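Local coordinates for protein beta-galactosidase (Trichoderma reesei, PDB 3OG2) that probably hydrolyses terminal non-reducing beta-D-galactose residues in beta-D-galactosides, as a glycoside hydrolase of family 35, at residues A710-F715 with T779-S784; S678-A683 with K822-L827. All coordinates share one frame; numbering follows the deposited sequence.

Contact 1: A710-F715 with T779-S784; sequences AGTLLF and TVVVDS
Thr712 and Asp783 meet at the end of a short antiparallel ladder, their side chains crossing at about a right angle. The hydroxyl of Thr712 donates from OG1 to Asp783 OD1 at 2.8 Å, reaching that oxygen on its anti side and 30° out of the carboxylate plane. With OG1 anti to the carbonyl carbon (chi1 -49°), the methyl CG2 is turned the other way, onto Val781, where it sits only 3.5 Å from CG1, a tight carbon pair. One threonine thus serves a polar and an apolar neighbour with its two branches. The other oxygen of Asp783, OD2, forms salt bridges with Arg918 and Lys930, so the buried carboxylate is compensated by two positive charges, which would be expected to favour its ionised form.

Further along, Leu714 and Val781 lie side by side and point the same way, Leu714 CD2 resting 4.0 Å from Val781 CG2. Leu713, Phe715, Val780 and Val782 occupy the reverse face. There the Phe715 ring and the Val782 side chain cross obliquely, Phe715 CE1 lying 4.1 Å from Val782 CG2, while Val780 O lies at the ring edge. Phe715 CB is 4.2 Å from Val780 CB. Four backbone bonds join the hydrogen-bonded pairs Leu713 with Val782 and Phe715 with Val780; the bond from Val782 N to Leu713 O, 2.8 Å long, is nearly straight at 175°. Beyond the ladder, a water accepts from Gly711 N and makes a weak bond to Ser784 O. Leu730 and Thr732 of strand 726-733 touch Val780 and Val782, whereas Trp961 packs on Val781, so strands 713-720 and 775-782 are adjacent inner strands of an antiparallel sheet packed on both faces, in an all-beta domain of the galactose-binding-like clan.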
ATOM      1  N   ALA A 710     -21.806   6.896  -2.879  1.00  8.39           N
ATOM      2  CA  ALA A 710     -20.826   7.090  -1.817  1.00  8.79           C
ATOM      3  C   ALA A 710     -21.528   7.368  -0.468  1.00  8.48           C
ATOM      4  O   ALA A 710     -22.401   8.234  -0.352  1.00  9.66           O
ATOM      5  CB  ALA A 710     -19.944   8.301  -2.113  1.00 11.52           C
ATOM      6  N   GLY A 711     -21.044   6.711   0.579  1.00  8.68           N
ATOM      7  CA  GLY A 711     -21.446   7.065   1.935  1.00  9.38           C
ATOM      8  C   GLY A 711     -22.896   6.799   2.246  1.00  8.49           C
ATOM      9  O   GLY A 711     -23.606   5.969   1.638  1.00  9.59           O
ATOM     10  N   THR A 712     -23.370   7.529   3.282  1.00  8.43           N
ATOM     11  CA  THR A 712     -24.648   7.192   3.856  1.00  8.63           C
ATOM     12  C   THR A 712     -25.799   7.671   2.961  1.00  7.58           C
ATOM     13  O   THR A 712     -25.775   8.768   2.405  1.00  9.07           O
ATOM     14  CB  THR A 712     -24.758   7.910   5.236  1.00  9.62           C
ATOM     15  OG1 THR A 712     -23.581   7.672   5.989  1.00 10.46           O
ATOM     16  CG2 THR A 712     -25.981   7.453   6.034  1.00  9.94           C
ATOM     17  N   LEU A 713     -26.836   6.842   2.846  1.00  8.15           N
ATOM     18  CA  LEU A 713     -28.054   7.170   2.123  1.00  7.31           C
ATOM     19  C   LEU A 713     -29.216   7.388   3.086  1.00  7.51           C
ATOM     20  O   LEU A 713     -29.253   6.787   4.175  1.00  9.20           O
ATOM     21  CB  LEU A 713     -28.424   5.980   1.215  1.00  8.23           C
ATOM     22  CG  LEU A 713     -27.376   5.561   0.188  1.00  8.66           C
ATOM     23  CD1 LEU A 713     -27.912   4.358  -0.597  1.00 10.81           C
ATOM     24  CD2 LEU A 713     -27.016   6.734  -0.726  1.00 12.14           C
ATOM     25  N   LEU A 714     -30.169   8.219   2.677  1.00  7.03           N
ATOM     26  CA  LEU A 714     -31.397   8.404   3.424  1.00  6.93           C
ATOM     27  C   LEU A 714     -32.594   8.212   2.502  1.00  6.77           C
ATOM     28  O   LEU A 714     -32.550   8.623   1.350  1.00  7.89           O
ATOM     29  CB  LEU A 714     -31.518   9.749   4.121  1.00  7.80           C
ATOM     30  CG  LEU A 714     -30.586   9.975   5.313  1.00  9.49           C
ATOM     31  CD1 LEU A 714     -29.231  10.456   4.862  1.00 13.33           C
ATOM     32  CD2 LEU A 714     -31.223  10.982   6.291  1.00 11.58           C
ATOM     33  N   PHE A 715     -33.636   7.625   3.055  1.00  7.64           N
ATOM     34  CA  PHE A 715     -34.883   7.418   2.338  1.00  6.89           C
ATOM     35  C   PHE A 715     -36.026   7.968   3.167  1.00  7.09           C
ATOM     36  O   PHE A 715     -36.008   7.832   4.396  1.00  9.16           O
ATOM     37  CB  PHE A 715     -35.173   5.932   2.107  1.00  8.47           C
ATOM     38  CG  PHE A 715     -34.073   5.272   1.295  1.00  7.93           C
ATOM     39  CD1 PHE A 715     -32.884   4.821   1.898  1.00  8.87           C
ATOM     40  CD2 PHE A 715     -34.223   5.139  -0.066  1.00  9.15           C
ATOM     41  CE1 PHE A 715     -31.872   4.310   1.091  1.00 10.14           C
ATOM     42  CE2 PHE A 715     -33.259   4.590  -0.910  1.00  8.69           C
ATOM     43  CZ  PHE A 715     -32.093   4.194  -0.291  1.00 10.69           C
ATOM     44  N   THR A 779     -38.358   7.745   8.028  1.00  8.30           N
ATOM     45  CA  THR A 779     -37.011   8.147   7.616  1.00  8.73           C
ATOM     46  C   THR A 779     -36.102   6.960   7.903  1.00  7.59           C
ATOM     47  O   THR A 779     -36.048   6.475   9.026  1.00  9.29           O
ATOM     48  CB  THR A 779     -36.502   9.410   8.362  1.00  9.42           C
ATOM     49  OG1 THR A 779     -37.316  10.532   8.011  1.00  9.71           O
ATOM     50  CG2 THR A 779     -35.083   9.743   7.937  1.00 10.92           C
ATOM     51  N   VAL A 780     -35.426   6.483   6.843  1.00  8.10           N
ATOM     52  CA  VAL A 780     -34.590   5.298   6.949  1.00  7.86           C
ATOM     53  C   VAL A 780     -33.169   5.737   6.584  1.00  8.15           C
ATOM     54  O   VAL A 780     -32.964   6.256   5.481  1.00 10.21           O
ATOM     55  CB  VAL A 780     -35.065   4.209   5.966  1.00  8.36           C
ATOM     56  CG1 VAL A 780     -34.161   2.966   6.061  1.00  9.85           C
ATOM     57  CG2 VAL A 780     -36.502   3.885   6.259  1.00 10.93           C
ATOM     58  N   VAL A 781     -32.198   5.590   7.460  1.00  8.18           N
ATOM     59  CA  VAL A 781     -30.816   5.927   7.197  1.00  7.61           C
ATOM     60  C   VAL A 781     -30.100   4.605   6.945  1.00  7.55           C
ATOM     61  O   VAL A 781     -30.243   3.677   7.751  1.00  9.09           O
ATOM     62  CB  VAL A 781     -30.195   6.648   8.411  1.00  8.63           C
ATOM     63  CG1 VAL A 781     -28.734   7.049   8.088  1.00 10.06           C
ATOM     64  CG2 VAL A 781     -31.026   7.874   8.783  1.00 10.57           C
ATOM     65  N   VAL A 782     -29.367   4.500   5.847  1.00  7.74           N
ATOM     66  CA  VAL A 782     -28.685   3.266   5.493  1.00  7.98           C
ATOM     67  C   VAL A 782     -27.222   3.631   5.203  1.00  7.19           C
ATOM     68  O   VAL A 782     -26.966   4.334   4.227  1.00  8.76           O
ATOM     69  CB  VAL A 782     -29.291   2.570   4.246  1.00  9.11           C
ATOM     70  CG1 VAL A 782     -28.537   1.270   3.972  1.00  9.79           C
ATOM     71  CG2 VAL A 782     -30.790   2.325   4.461  1.00 10.16           C
ATOM     72  N   ASP A 783     -26.314   3.211   6.070  1.00  8.11           N
ATOM     73  CA  ASP A 783     -24.921   3.508   5.742  1.00 10.01           C
ATOM     74  C   ASP A 783     -24.445   2.618   4.599  1.00  8.41           C
ATOM     75  O   ASP A 783     -24.969   1.521   4.417  1.00  8.76           O
ATOM     76  CB  ASP A 783     -23.965   3.179   6.893  1.00 12.17           C
ATOM     77  CG  ASP A 783     -22.672   3.983   6.720  1.00 12.69           C
ATOM     78  OD1 ASP A 783     -22.674   5.074   6.077  1.00 13.28           O
ATOM     79  OD2 ASP A 783     -21.605   3.495   7.196  1.00 16.98           O
ATOM     80  N   SER A 784     -23.434   3.033   3.868  1.00  8.48           N
ATOM     81  CA  SER A 784     -22.747   2.177   2.920  1.00  8.74           C
ATOM     82  C   SER A 784     -21.272   2.158   3.265  1.00  8.23           C
ATOM     83  O   SER A 784     -20.684   3.245   3.457  1.00 10.06           O
ATOM     84  CB  SER A 784     -22.884   2.682   1.473  1.00 10.33           C
ATOM     85  OG  SER A 784     -22.065   1.830   0.633  1.00  9.96           O
TER
HETATM   86  O   HOH W   1     -19.294   4.397   0.650  1.00 18.17           O

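Contact 2: S678-A683 with K822-L827; sequences SRWPLA and KLTGNL
Thr824 presses its methyl onto the indole of Trp680, a CH-pi contact in which CG2 stands 3.9 Å from the centroid of the six-membered ring and 20° off its normal. The methyl is displaced toward the rim, closest to CZ3 and CH2, and the two side chains cross at about a right angle. CG2 is directed there because it lies between the backbone N and the carbonyl carbon, with OG1 anti to the N (chi1 -168°). Next to this, the backbone of Leu823 passes CE3 of the indole, and Lys822 CD lies 3.9 Å from Trp680 CB.

The extended chain of Lys822 then runs beside Leu682, both pointing the same way, with CE 3.8 Å from Leu682 CD2. On the other side of the strand Leu823 CD2 meets Ala683 CB at 4.0 Å and Pro681 CB at much the same distance. A single backbone bond, Leu823 N to Pro681 O at 3.0 Å, ties the segments together, and a lone bridge pairs Leu682 with Lys822. The irregular 678-683 segment crosses strand 820-824 and pairs with it at this one point; the strand is an outermost one of a five-stranded antiparallel sheet, and Trp680 also reaches Leu714 and Arg716 on the next strand.

Around this first shell, polar partners fix the ends. Lys822 NZ forms a salt bridge with Asp677 and donates to a water at 2.9 Å, which also lies within hydrogen-bonding distance of Ser678 O and Trp680 O. Trp680 NE1 is bonded to Tyr675 OH, a bond that, with the packing on the ring, would restrain the rotation of the indole. Thr824 OG1 donates to Gly825 O at 2.7 Å and also bonds Tyr1003 OH, and the ring of that C-terminal tyrosine meets the Trp680 indole with their planes about 40° apart.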
ATOM      1  N   SER A 678     -39.160  18.953  -0.003  1.00 11.52           N
ATOM      2  CA  SER A 678     -39.580  19.262  -1.357  1.00 11.74           C
ATOM      3  C   SER A 678     -38.387  19.267  -2.302  1.00 11.05           C
ATOM      4  O   SER A 678     -38.613  19.049  -3.518  1.00 12.92           O
ATOM      5  CB  SER A 678     -40.316  20.615  -1.425  1.00 12.16           C
ATOM      6  OG  SER A 678     -39.425  21.671  -1.054  1.00 13.14           O
ATOM      7  N   ARG A 679     -37.179  19.481  -1.853  1.00 10.25           N
ATOM      8  CA  ARG A 679     -36.023  19.489  -2.774  1.00  9.61           C
ATOM      9  C   ARG A 679     -35.432  18.126  -3.017  1.00  9.58           C
ATOM     10  O   ARG A 679     -34.561  17.945  -3.869  1.00 10.81           O
ATOM     11  CB  ARG A 679     -34.917  20.392  -2.194  1.00 10.53           C
ATOM     12  CG  ARG A 679     -35.373  21.856  -2.119  1.00 11.20           C
ATOM     13  CD  ARG A 679     -34.422  22.626  -1.239  1.00 11.39           C
ATOM     14  NE  ARG A 679     -34.747  24.049  -1.094  1.00 10.97           N
ATOM     15  CZ  ARG A 679     -35.539  24.551  -0.155  1.00 12.62           C
ATOM     16  NH1 ARG A 679     -36.150  23.752   0.714  1.00 13.71           N
ATOM     17  NH2 ARG A 679     -35.703  25.859  -0.106  1.00 14.91           N
ATOM     18  N   TRP A 680     -35.884  17.130  -2.244  1.00  9.40           N
ATOM     19  CA  TRP A 680     -35.263  15.811  -2.349  1.00  8.80           C
ATOM     20  C   TRP A 680     -35.644  15.131  -3.675  1.00  8.56           C
ATOM     21  O   TRP A 680     -36.787  15.214  -4.134  1.00  9.70           O
ATOM     22  CB  TRP A 680     -35.746  14.881  -1.226  1.00  9.57           C
ATOM     23  CG  TRP A 680     -35.144  15.174   0.127  1.00  8.55           C
ATOM     24  CD1 TRP A 680     -34.946  16.398   0.732  1.00  8.68           C
ATOM     25  CD2 TRP A 680     -34.657  14.178   1.027  1.00  7.84           C
ATOM     26  NE1 TRP A 680     -34.356  16.185   1.974  1.00  9.58           N
ATOM     27  CE2 TRP A 680     -34.170  14.841   2.173  1.00  8.51           C
ATOM     28  CE3 TRP A 680     -34.594  12.779   0.964  1.00  8.55           C
ATOM     29  CZ2 TRP A 680     -33.613  14.152   3.259  1.00  9.04           C
ATOM     30  CZ3 TRP A 680     -34.044  12.101   2.031  1.00  9.62           C
ATOM     31  CH2 TRP A 680     -33.565  12.783   3.164  1.00  9.93           C
ATOM     32  N   PRO A 681     -34.712  14.387  -4.237  1.00  8.68           N
ATOM     33  CA  PRO A 681     -35.031  13.525  -5.387  1.00  9.57           C
ATOM     34  C   PRO A 681     -36.136  12.537  -5.094  1.00  9.25           C
ATOM     35  O   PRO A 681     -36.202  11.913  -4.013  1.00  9.60           O
ATOM     36  CB  PRO A 681     -33.713  12.747  -5.628  1.00 12.57           C
ATOM     37  CG  PRO A 681     -32.680  13.750  -5.157  1.00 13.51           C
ATOM     38  CD  PRO A 681     -33.279  14.293  -3.876  1.00 11.64           C
ATOM     39  N   LEU A 682     -37.049  12.370  -6.058  1.00  9.81           N
ATOM     40  CA  LEU A 682     -38.091  11.377  -5.926  1.00  8.89           C
ATOM     41  C   LEU A 682     -37.543  10.018  -6.282  1.00  8.95           C
ATOM     42  O   LEU A 682     -36.819   9.847  -7.280  1.00 10.80           O
ATOM     43  CB  LEU A 682     -39.236  11.683  -6.904  1.00 10.53           C
ATOM     44  CG  LEU A 682     -39.884  13.063  -6.737  1.00 12.07           C
ATOM     45  CD1 LEU A 682     -41.071  13.149  -7.715  1.00 14.21           C
ATOM     46  CD2 LEU A 682     -40.271  13.282  -5.275  1.00 14.14           C
ATOM     47  N   ALA A 683     -37.866   9.002  -5.502  1.00  8.86           N
ATOM     48  CA  ALA A 683     -37.469   7.619  -5.830  1.00  9.96           C
ATOM     49  C   ALA A 683     -38.638   7.035  -6.605  1.00 10.19           C
ATOM     50  O   ALA A 683     -39.432   6.314  -5.990  1.00 13.63           O
ATOM     51  CB  ALA A 683     -37.185   6.786  -4.578  1.00 12.79           C
ATOM     52  N   LYS A 822     -38.819   9.226  -1.358  1.00  7.72           N
ATOM     53  CA  LYS A 822     -37.779  10.151  -1.791  1.00  7.98           C
ATOM     54  C   LYS A 822     -36.456   9.606  -1.217  1.00  6.86           C
ATOM     55  O   LYS A 822     -36.456   8.783  -0.268  1.00  7.34           O
ATOM     56  CB  LYS A 822     -37.999  11.558  -1.240  1.00  8.13           C
ATOM     57  CG  LYS A 822     -39.367  12.092  -1.652  1.00  8.84           C
ATOM     58  CD  LYS A 822     -39.453  13.576  -1.335  1.00 10.31           C
ATOM     59  CE  LYS A 822     -40.866  14.106  -1.640  1.00 10.33           C
ATOM     60  NZ  LYS A 822     -40.874  15.599  -1.510  1.00 10.76           N
ATOM     61  N   LEU A 823     -35.334  10.026  -1.828  1.00  6.91           N
ATOM     62  CA  LEU A 823     -34.038   9.530  -1.314  1.00  7.04           C
ATOM     63  C   LEU A 823     -32.978  10.574  -1.535  1.00  6.98           C
ATOM     64  O   LEU A 823     -33.112  11.468  -2.374  1.00  8.13           O
ATOM     65  CB  LEU A 823     -33.638   8.191  -1.943  1.00  7.42           C
ATOM     66  CG  LEU A 823     -32.869   8.271  -3.293  1.00  8.40           C
ATOM     67  CD1 LEU A 823     -32.295   6.897  -3.613  1.00 10.85           C
ATOM     68  CD2 LEU A 823     -33.717   8.808  -4.452  1.00 10.84           C
ATOM     69  N   THR A 824     -31.879  10.430  -0.786  1.00  7.40           N
ATOM     70  CA  THR A 824     -30.676  11.178  -1.115  1.00  7.72           C
ATOM     71  C   THR A 824     -29.426  10.398  -0.682  1.00  6.79           C
ATOM     72  O   THR A 824     -29.429   9.697   0.323  1.00  8.26           O
ATOM     73  CB  THR A 824     -30.648  12.560  -0.448  1.00  8.21           C
ATOM     74  OG1 THR A 824     -29.590  13.327  -1.041  1.00  9.15           O
ATOM     75  CG2 THR A 824     -30.438  12.483   1.076  1.00  9.95           C
ATOM     76  N   GLY A 825     -28.375  10.642  -1.469  1.00  7.04           N
ATOM     77  CA  GLY A 825     -27.007  10.426  -1.036  1.00  7.52           C
ATOM     78  C   GLY A 825     -26.308  11.810  -1.051  1.00  7.78           C
ATOM     79  O   GLY A 825     -26.921  12.822  -0.692  1.00  7.83           O
ATOM     80  N   ASN A 826     -25.035  11.833  -1.463  1.00  7.54           N
ATOM     81  CA  ASN A 826     -24.293  13.101  -1.471  1.00  7.49           C
ATOM     82  C   ASN A 826     -25.050  14.106  -2.345  1.00  7.24           C
ATOM     83  O   ASN A 826     -25.620  13.739  -3.398  1.00  8.08           O
ATOM     84  CB  ASN A 826     -22.890  12.871  -2.040  1.00  7.33           C
ATOM     85  CG  ASN A 826     -22.869  12.540  -3.534  1.00  7.46           C
ATOM     86  OD1 ASN A 826     -23.211  11.395  -3.917  1.00  9.07           O
ATOM     87  ND2 ASN A 826     -22.494  13.502  -4.367  1.00  8.34           N
ATOM     88  N   LEU A 827     -25.033  15.350  -1.916  1.00  8.16           N
ATOM     89  CA  LEU A 827     -25.779  16.367  -2.643  1.00  7.66           C
ATOM     90  C   LEU A 827     -25.322  16.428  -4.100  1.00  8.95           C
ATOM     91  O   LEU A 827     -24.127  16.614  -4.370  1.00  9.11           O
ATOM     92  CB  LEU A 827     -25.567  17.729  -1.978  1.00  8.23           C
ATOM     93  CG  LEU A 827     -26.383  18.876  -2.619  1.00  8.55           C
ATOM     94  CD1 LEU A 827     -27.856  18.668  -2.376  1.00 12.86           C
ATOM     95  CD2 LEU A 827     -25.939  20.220  -1.996  1.00  9.68           C
TER
HETATM   96  O   HOH W   2     -39.268  16.355  -3.751  1.00 12.80           O

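Overall arrangement
Contacts 1 and 2 have centres about 11 Å apart and share one five-stranded antiparallel sheet, in which strand 713-720 lies between strands 775-782 and 820-824. Contact 1 joins the first two of these, and contact 2 lays the 678-683 loop on the third. The two meet directly: Leu714 N probably donates to Thr824 O at 2.9 Å, and Leu823 CB packs 3.6 Å from Phe715 CD2. Along the chain, contact 1 is nested inside the loop that contact 2 closes, so the sheet's last strand in sequence, 820-824, comes back to a loop that precedes its first, 713-720. Both lie away from the galactose-binding residues, and illustrate how one sheet gathers segments distant in sequence.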